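Local coordinates for nudix hydrolase domain-containing protein (Thermotoga maritima, PDB 3E57), which is of unknown function but, as a putative Nudix hydrolase, may cleave nucleoside diphosphates linked to another moiety, at residues E42-L45 with N46-Q50; L179-L182 with E183-E186. All coordinates share one frame; numbering follows the deposited sequence.

How the interactions relate
Interaction 1 comes first along the chain and lies wholly within helix 41-51. Interaction 2 follows much later, where strand 176-181 turns into helix 185-189. Their centres are 33 Å apart, on opposite sides of the centre of the chain, and their nearest atoms are about 22 Å apart, so they do not touch. Residues 42-50 pack on helix 115-130, which holds the REVNEE part of the Nudix signature sequence. Strand 176-181 pairs antiparallel with strand 80-85, and Leu185, just after the turn, packs against helix 194-206. Each contact is local, made along one helix or round one turn. They belong to two separate regions of the chain, and interaction 2 lies within the Nudix domain.

Interaction 1: residues E42-L45 with N46-Q50; sequences EDFL and NFLDQ
With chi1 at -180° the CG of Phe44 lies opposite its own N and beside the carbonyl carbon, which carries the ring toward the following turn. Leu48 sets its CG anti to its own carbonyl carbon (chi1 -67°), and the two side chains meet. The CG of Leu48 sits over one face of the Phe44 ring, 4.2 Å from the centroid and 18° off the normal. This is a CH-pi contact, offset toward the rim. Both methyl groups of Leu48 join in. CD1 lies 3.8 Å from Phe44 CE2, and CD2 lies 3.9 Å from Phe44 CZ. Phe47 approaches the same ring obliquely, with its CD2 4.1 Å from Phe44 CE1. The edge of the Phe47 ring is turned to the carbonyl oxygen of Phe44. Leu45 adds a looser touch, its CD2 being 4.3 Å from Leu48 CD1.

These are i to i+3 and i to i+4 neighbours of helix 41-51. Its backbone is regular here: Leu48 N bonds to Phe44 O at 2.9 Å, and Asp49 N bonds to Leu45 O at 3.0 Å. The buried side of this amphipathic helix rests on helix 115-130. There Phe119 meets the Phe44 ring edge-to-face and also touches Leu45 and Leu48. With an alanine at Phe44 the ring would be gone, which would probably open a gap beside Leu48 and leave Phe119 without its aromatic mate.

On the polar border, Arg116 of helix 115-130 ties the two helices together. Its guanidinium group forms a salt bridge with Glu42 OE1, and its backbone N is hydrogen-bonded to Asp49 OD1. The Phe47 ring also has aromatic neighbours outside the pair: it meets Phe30 edge-to-face, and it meets the ring of Tyr51.

Interaction 2: residues L179-L182 with E183-E186; sequences LIKL and EELE
The carboxylate of Glu183 turns one face to the side chain of Lys181. Lys181 CB lies beneath that face, 3.6 Å from Glu183 OE1. Further along the chain, Lys181 CD comes within 3.5 Å of Glu183 OE2. The carboxylate of Glu184 is approached obliquely, on a single face, by two carbons. Lys181 CE lies nearer its OE1, and Ile180 CB nearer its OE2. Glu183 reaches back because its CG sits between the backbone N and the carbonyl carbon (chi1 75°) and the chain bends again at chi2. Lys181 NZ stays 4.2 Å from Glu183 OE2, too far for a salt bridge, though the two glutamates probably still favour the lysine's charge.

The backbone here makes two overlapping type I turns, which lead strand 176-181 into helix 185-189. Glu184 N bonds to Lys181 O at 2.9 Å, and Leu185 N bonds to Leu182 O at 3.0 Å. Both N-H groups come from well above the carbonyl planes. One water extends the pattern by donating to Leu182 O and accepting from Glu186 N.

On the apolar side of this strand-turn-helix link in the Nudix fold, Ile180, Leu182 and Leu185 come together. Ile180 CD1 meets Leu185 CD1 at 4.0 Å. Leu182 and Leu185 lie side by side and point the same way, with CD1 of Leu182 4.1 Å from CD2 of Leu185. Ile180 also packs on Val81 and Ile83 of strand 80-85, while Leu185 reaches Ala200 and Leu204 of helix 194-206.

Interaction 1: residues E42-L45 with N46-Q50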
ATOM      1  N   GLU B  42      14.324  14.864  -3.600  1.00 32.47           N
ATOM      2  CA  GLU B  42      15.424  15.115  -4.533  1.00 32.67           C
ATOM      3  C   GLU B  42      15.690  13.888  -5.421  1.00 32.55           C
ATOM      4  O   GLU B  42      15.879  14.026  -6.627  1.00 32.85           O
ATOM      5  CB  GLU B  42      16.687  15.534  -3.775  1.00 33.08           C
ATOM      6  CG  GLU B  42      17.812  16.019  -4.668  1.00 34.64           C
ATOM      7  CD  GLU B  42      17.343  17.045  -5.674  1.00 38.70           C
ATOM      8  OE1 GLU B  42      16.727  18.053  -5.257  1.00 41.59           O
ATOM      9  OE2 GLU B  42      17.579  16.835  -6.881  1.00 42.17           O
ATOM     10  N   ASP B  43      15.679  12.695  -4.824  1.00 32.69           N
ATOM     11  CA  ASP B  43      15.845  11.442  -5.576  1.00 32.43           C
ATOM     12  C   ASP B  43      14.762  11.297  -6.643  1.00 32.02           C
ATOM     13  O   ASP B  43      15.044  10.917  -7.789  1.00 31.99           O
ATOM     14  CB  ASP B  43      15.805  10.218  -4.645  1.00 33.05           C
ATOM     15  CG  ASP B  43      17.011  10.124  -3.716  1.00 34.83           C
ATOM     16  OD1 ASP B  43      18.034  10.807  -3.956  1.00 36.56           O
ATOM     17  OD2 ASP B  43      16.933   9.343  -2.733  1.00 37.99           O
ATOM     18  N   PHE B  44      13.523  11.621  -6.276  1.00 30.82           N
ATOM     19  CA  PHE B  44      12.414  11.567  -7.231  1.00 30.76           C
ATOM     20  C   PHE B  44      12.579  12.551  -8.396  1.00 30.40           C
ATOM     21  O   PHE B  44      12.382  12.184  -9.548  1.00 30.25           O
ATOM     22  CB  PHE B  44      11.081  11.828  -6.524  1.00 30.05           C
ATOM     23  CG  PHE B  44       9.907  11.781  -7.441  1.00 29.76           C
ATOM     24  CD1 PHE B  44       9.603  10.613  -8.123  1.00 28.65           C
ATOM     25  CD2 PHE B  44       9.120  12.900  -7.640  1.00 29.33           C
ATOM     26  CE1 PHE B  44       8.533  10.562  -8.986  1.00 29.06           C
ATOM     27  CE2 PHE B  44       8.042  12.851  -8.518  1.00 28.70           C
ATOM     28  CZ  PHE B  44       7.753  11.676  -9.180  1.00 28.96           C
ATOM     29  N   LEU B  45      12.913  13.799  -8.092  1.00 30.53           N
ATOM     30  CA  LEU B  45      13.079  14.819  -9.132  1.00 30.96           C
ATOM     31  C   LEU B  45      14.225  14.463 -10.077  1.00 31.21           C
ATOM     32  O   LEU B  45      14.115  14.646 -11.290  1.00 31.36           O
ATOM     33  CB  LEU B  45      13.323  16.196  -8.518  1.00 30.74           C
ATOM     34  CG  LEU B  45      12.160  16.867  -7.794  1.00 29.88           C
ATOM     35  CD1 LEU B  45      12.629  18.210  -7.256  1.00 29.67           C
ATOM     36  CD2 LEU B  45      10.930  17.017  -8.705  1.00 29.04           C
ATOM     37  N   ASN B  46      15.317  13.952  -9.508  1.00 32.06           N
ATOM     38  CA  ASN B  46      16.439  13.415 -10.287  1.00 32.47           C
ATOM     39  C   ASN B  46      15.978  12.269 -11.177  1.00 32.52           C
ATOM     40  O   ASN B  46      16.342  12.197 -12.346  1.00 31.40           O
ATOM     41  CB  ASN B  46      17.552  12.928  -9.356  1.00 33.22           C
ATOM     42  CG  ASN B  46      18.328  14.072  -8.723  1.00 35.74           C
ATOM     43  OD1 ASN B  46      18.273  15.216  -9.196  1.00 38.97           O
ATOM     44  ND2 ASN B  46      19.064  13.770  -7.654  1.00 38.97           N
ATOM     45  N   PHE B  47      15.156  11.382 -10.617  1.00 32.11           N
ATOM     46  CA  PHE B  47      14.559  10.283 -11.383  1.00 32.25           C
ATOM     47  C   PHE B  47      13.770  10.794 -12.581  1.00 32.32           C
ATOM     48  O   PHE B  47      13.869  10.241 -13.682  1.00 32.97           O
ATOM     49  CB  PHE B  47      13.674   9.419 -10.470  1.00 31.82           C
ATOM     50  CG  PHE B  47      12.747   8.512 -11.207  1.00 31.55           C
ATOM     51  CD1 PHE B  47      13.189   7.287 -11.685  1.00 31.06           C
ATOM     52  CD2 PHE B  47      11.416   8.860 -11.398  1.00 30.83           C
ATOM     53  CE1 PHE B  47      12.330   6.432 -12.370  1.00 31.64           C
ATOM     54  CE2 PHE B  47      10.560   8.013 -12.082  1.00 30.89           C
ATOM     55  CZ  PHE B  47      11.017   6.795 -12.564  1.00 30.50           C
ATOM     56  N   LEU B  48      13.000  11.863 -12.380  1.00 32.65           N
ATOM     57  CA  LEU B  48      12.237  12.473 -13.468  1.00 32.95           C
ATOM     58  C   LEU B  48      13.150  13.053 -14.547  1.00 33.33           C
ATOM     59  O   LEU B  48      12.912  12.863 -15.726  1.00 32.78           O
ATOM     60  CB  LEU B  48      11.315  13.582 -12.946  1.00 32.62           C
ATOM     61  CG  LEU B  48      10.147  13.174 -12.053  1.00 31.90           C
ATOM     62  CD1 LEU B  48       9.325  14.414 -11.695  1.00 30.64           C
ATOM     63  CD2 LEU B  48       9.309  12.101 -12.753  1.00 29.64           C
ATOM     64  N   ASP B  49      14.185  13.773 -14.139  1.00 34.47           N
ATOM     65  CA  ASP B  49      15.111  14.356 -15.111  1.00 35.19           C
ATOM     66  C   ASP B  49      15.847  13.283 -15.901  1.00 35.72           C
ATOM     67  O   ASP B  49      16.121  13.470 -17.085  1.00 36.10           O
ATOM     68  CB  ASP B  49      16.103  15.293 -14.426  1.00 35.60           C
ATOM     69  CG  ASP B  49      15.577  16.714 -14.303  1.00 36.77           C
ATOM     70  OD1 ASP B  49      14.685  17.103 -15.102  1.00 36.25           O
ATOM     71  OD2 ASP B  49      16.069  17.440 -13.403  1.00 38.18           O
ATOM     72  N   GLN B  50      16.147  12.165 -15.248  1.00 36.00           N
ATOM     73  CA  GLN B  50      16.878  11.065 -15.866  1.00 36.21           C
ATOM     74  C   GLN B  50      16.005  10.152 -16.748  1.00 36.60           C
ATOM     75  O   GLN B  50      16.465   9.648 -17.774  1.00 36.57           O
ATOM     76  CB  GLN B  50      17.569  10.255 -14.784  1.00 36.15           C
ATOM     77  CG  GLN B  50      18.506   9.193 -15.297  1.00 36.37           C
ATOM     78  CD  GLN B  50      19.287   8.524 -14.200  1.00 36.54           C
ATOM     79  OE1 GLN B  50      18.894   8.548 -13.030  1.00 36.96           O
ATOM     80  NE2 GLN B  50      20.404   7.911 -14.569  1.00 38.02           N
TER

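Interaction 2: residues L179-L182 with E183-E186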
ATOM      1  N   LEU B 179     -14.060  21.070   4.848  1.00 35.48           N
ATOM      2  CA  LEU B 179     -12.827  20.978   5.621  1.00 35.66           C
ATOM      3  C   LEU B 179     -13.188  20.149   6.845  1.00 35.54           C
ATOM      4  O   LEU B 179     -14.070  20.531   7.601  1.00 35.61           O
ATOM      5  CB  LEU B 179     -12.306  22.361   6.030  1.00 35.54           C
ATOM      6  CG  LEU B 179     -11.614  23.165   4.927  1.00 35.05           C
ATOM      7  CD1 LEU B 179     -11.512  24.632   5.312  1.00 34.53           C
ATOM      8  CD2 LEU B 179     -10.238  22.614   4.626  1.00 34.33           C
ATOM      9  N   ILE B 180     -12.557  18.992   7.011  1.00 34.99           N
ATOM     10  CA  ILE B 180     -12.874  18.148   8.152  1.00 35.24           C
ATOM     11  C   ILE B 180     -11.706  18.095   9.112  1.00 35.18           C
ATOM     12  O   ILE B 180     -10.552  18.172   8.707  1.00 35.31           O
ATOM     13  CB  ILE B 180     -13.287  16.714   7.726  1.00 35.05           C
ATOM     14  CG1 ILE B 180     -12.101  15.937   7.153  1.00 35.39           C
ATOM     15  CG2 ILE B 180     -14.446  16.769   6.713  1.00 34.74           C
ATOM     16  CD1 ILE B 180     -12.428  14.487   6.867  1.00 35.21           C
ATOM     17  N   LYS B 181     -12.017  17.963  10.391  1.00 35.50           N
ATOM     18  CA  LYS B 181     -10.997  17.775  11.408  1.00 35.61           C
ATOM     19  C   LYS B 181     -10.298  16.441  11.164  1.00 35.32           C
ATOM     20  O   LYS B 181     -10.910  15.481  10.681  1.00 34.59           O
ATOM     21  CB  LYS B 181     -11.628  17.826  12.802  1.00 35.56           C
ATOM     22  CG  LYS B 181     -12.092  19.230  13.171  1.00 37.49           C
ATOM     23  CD  LYS B 181     -12.691  19.327  14.562  1.00 37.93           C
ATOM     24  CE  LYS B 181     -14.147  18.863  14.590  1.00 40.03           C
ATOM     25  NZ  LYS B 181     -14.814  19.283  15.871  1.00 40.56           N
ATOM     26  N   LEU B 182      -9.010  16.388  11.482  1.00 35.11           N
ATOM     27  CA  LEU B 182      -8.216  15.188  11.263  1.00 34.82           C
ATOM     28  C   LEU B 182      -8.796  13.995  12.023  1.00 34.21           C
ATOM     29  O   LEU B 182      -8.741  12.873  11.530  1.00 33.63           O
ATOM     30  CB  LEU B 182      -6.756  15.421  11.671  1.00 35.46           C
ATOM     31  CG  LEU B 182      -5.649  14.796  10.825  1.00 36.04           C
ATOM     32  CD1 LEU B 182      -5.799  15.108   9.345  1.00 37.20           C
ATOM     33  CD2 LEU B 182      -4.300  15.306  11.327  1.00 36.63           C
ATOM     34  N   GLU B 183      -9.378  14.231  13.200  1.00 33.41           N
ATOM     35  CA  GLU B 183      -9.997  13.133  13.972  1.00 33.25           C
ATOM     36  C   GLU B 183     -11.315  12.623  13.362  1.00 32.66           C
ATOM     37  O   GLU B 183     -11.909  11.655  13.874  1.00 32.63           O
ATOM     38  CB  GLU B 183     -10.188  13.508  15.451  1.00 33.90           C
ATOM     39  CG  GLU B 183     -11.326  14.477  15.758  1.00 34.85           C
ATOM     40  CD  GLU B 183     -10.863  15.907  15.972  1.00 37.16           C
ATOM     41  OE1 GLU B 183      -9.770  16.277  15.480  1.00 38.97           O
ATOM     42  OE2 GLU B 183     -11.613  16.661  16.633  1.00 37.14           O
ATOM     43  N   GLU B 184     -11.768  13.274  12.285  1.00 31.12           N
ATOM     44  CA  GLU B 184     -12.880  12.784  11.473  1.00 31.00           C
ATOM     45  C   GLU B 184     -12.413  12.100  10.190  1.00 29.55           C
ATOM     46  O   GLU B 184     -13.225  11.517   9.471  1.00 28.61           O
ATOM     47  CB  GLU B 184     -13.817  13.934  11.093  1.00 31.30           C
ATOM     48  CG  GLU B 184     -14.515  14.615  12.267  1.00 33.47           C
ATOM     49  CD  GLU B 184     -15.663  15.532  11.825  1.00 34.65           C
ATOM     50  OE1 GLU B 184     -16.225  16.242  12.690  1.00 41.76           O
ATOM     51  OE2 GLU B 184     -16.008  15.560  10.613  1.00 41.89           O
ATOM     52  N   LEU B 185     -11.120  12.169   9.884  1.00 28.41           N
ATOM     53  CA  LEU B 185     -10.639  11.641   8.620  1.00 28.39           C
ATOM     54  C   LEU B 185     -10.732  10.106   8.564  1.00 27.96           C
ATOM     55  O   LEU B 185     -10.984   9.544   7.509  1.00 27.47           O
ATOM     56  CB  LEU B 185      -9.211  12.112   8.335  1.00 28.71           C
ATOM     57  CG  LEU B 185      -8.602  11.613   7.023  1.00 28.24           C
ATOM     58  CD1 LEU B 185      -9.489  11.928   5.815  1.00 26.91           C
ATOM     59  CD2 LEU B 185      -7.204  12.182   6.871  1.00 27.93           C
ATOM     60  N   GLU B 186     -10.542   9.428   9.691  1.00 27.94           N
ATOM     61  CA  GLU B 186     -10.662   7.964   9.710  1.00 27.92           C
ATOM     62  C   GLU B 186     -12.049   7.505   9.214  1.00 27.27           C
ATOM     63  O   GLU B 186     -12.150   6.569   8.414  1.00 26.82           O
ATOM     64  CB  GLU B 186     -10.386   7.435  11.114  1.00 28.18           C
ATOM     65  CG  GLU B 186     -10.532   5.927  11.287  1.00 29.78           C
ATOM     66  CD  GLU B 186     -10.189   5.489  12.705  1.00 31.66           C
ATOM     67  OE1 GLU B 186      -8.985   5.370  12.999  1.00 38.28           O
ATOM     68  OE2 GLU B 186     -11.113   5.272  13.520  1.00 37.90           O
TER
HETATM   69  O   HOH W   1      -9.468  10.209  12.251  1.00 25.91           O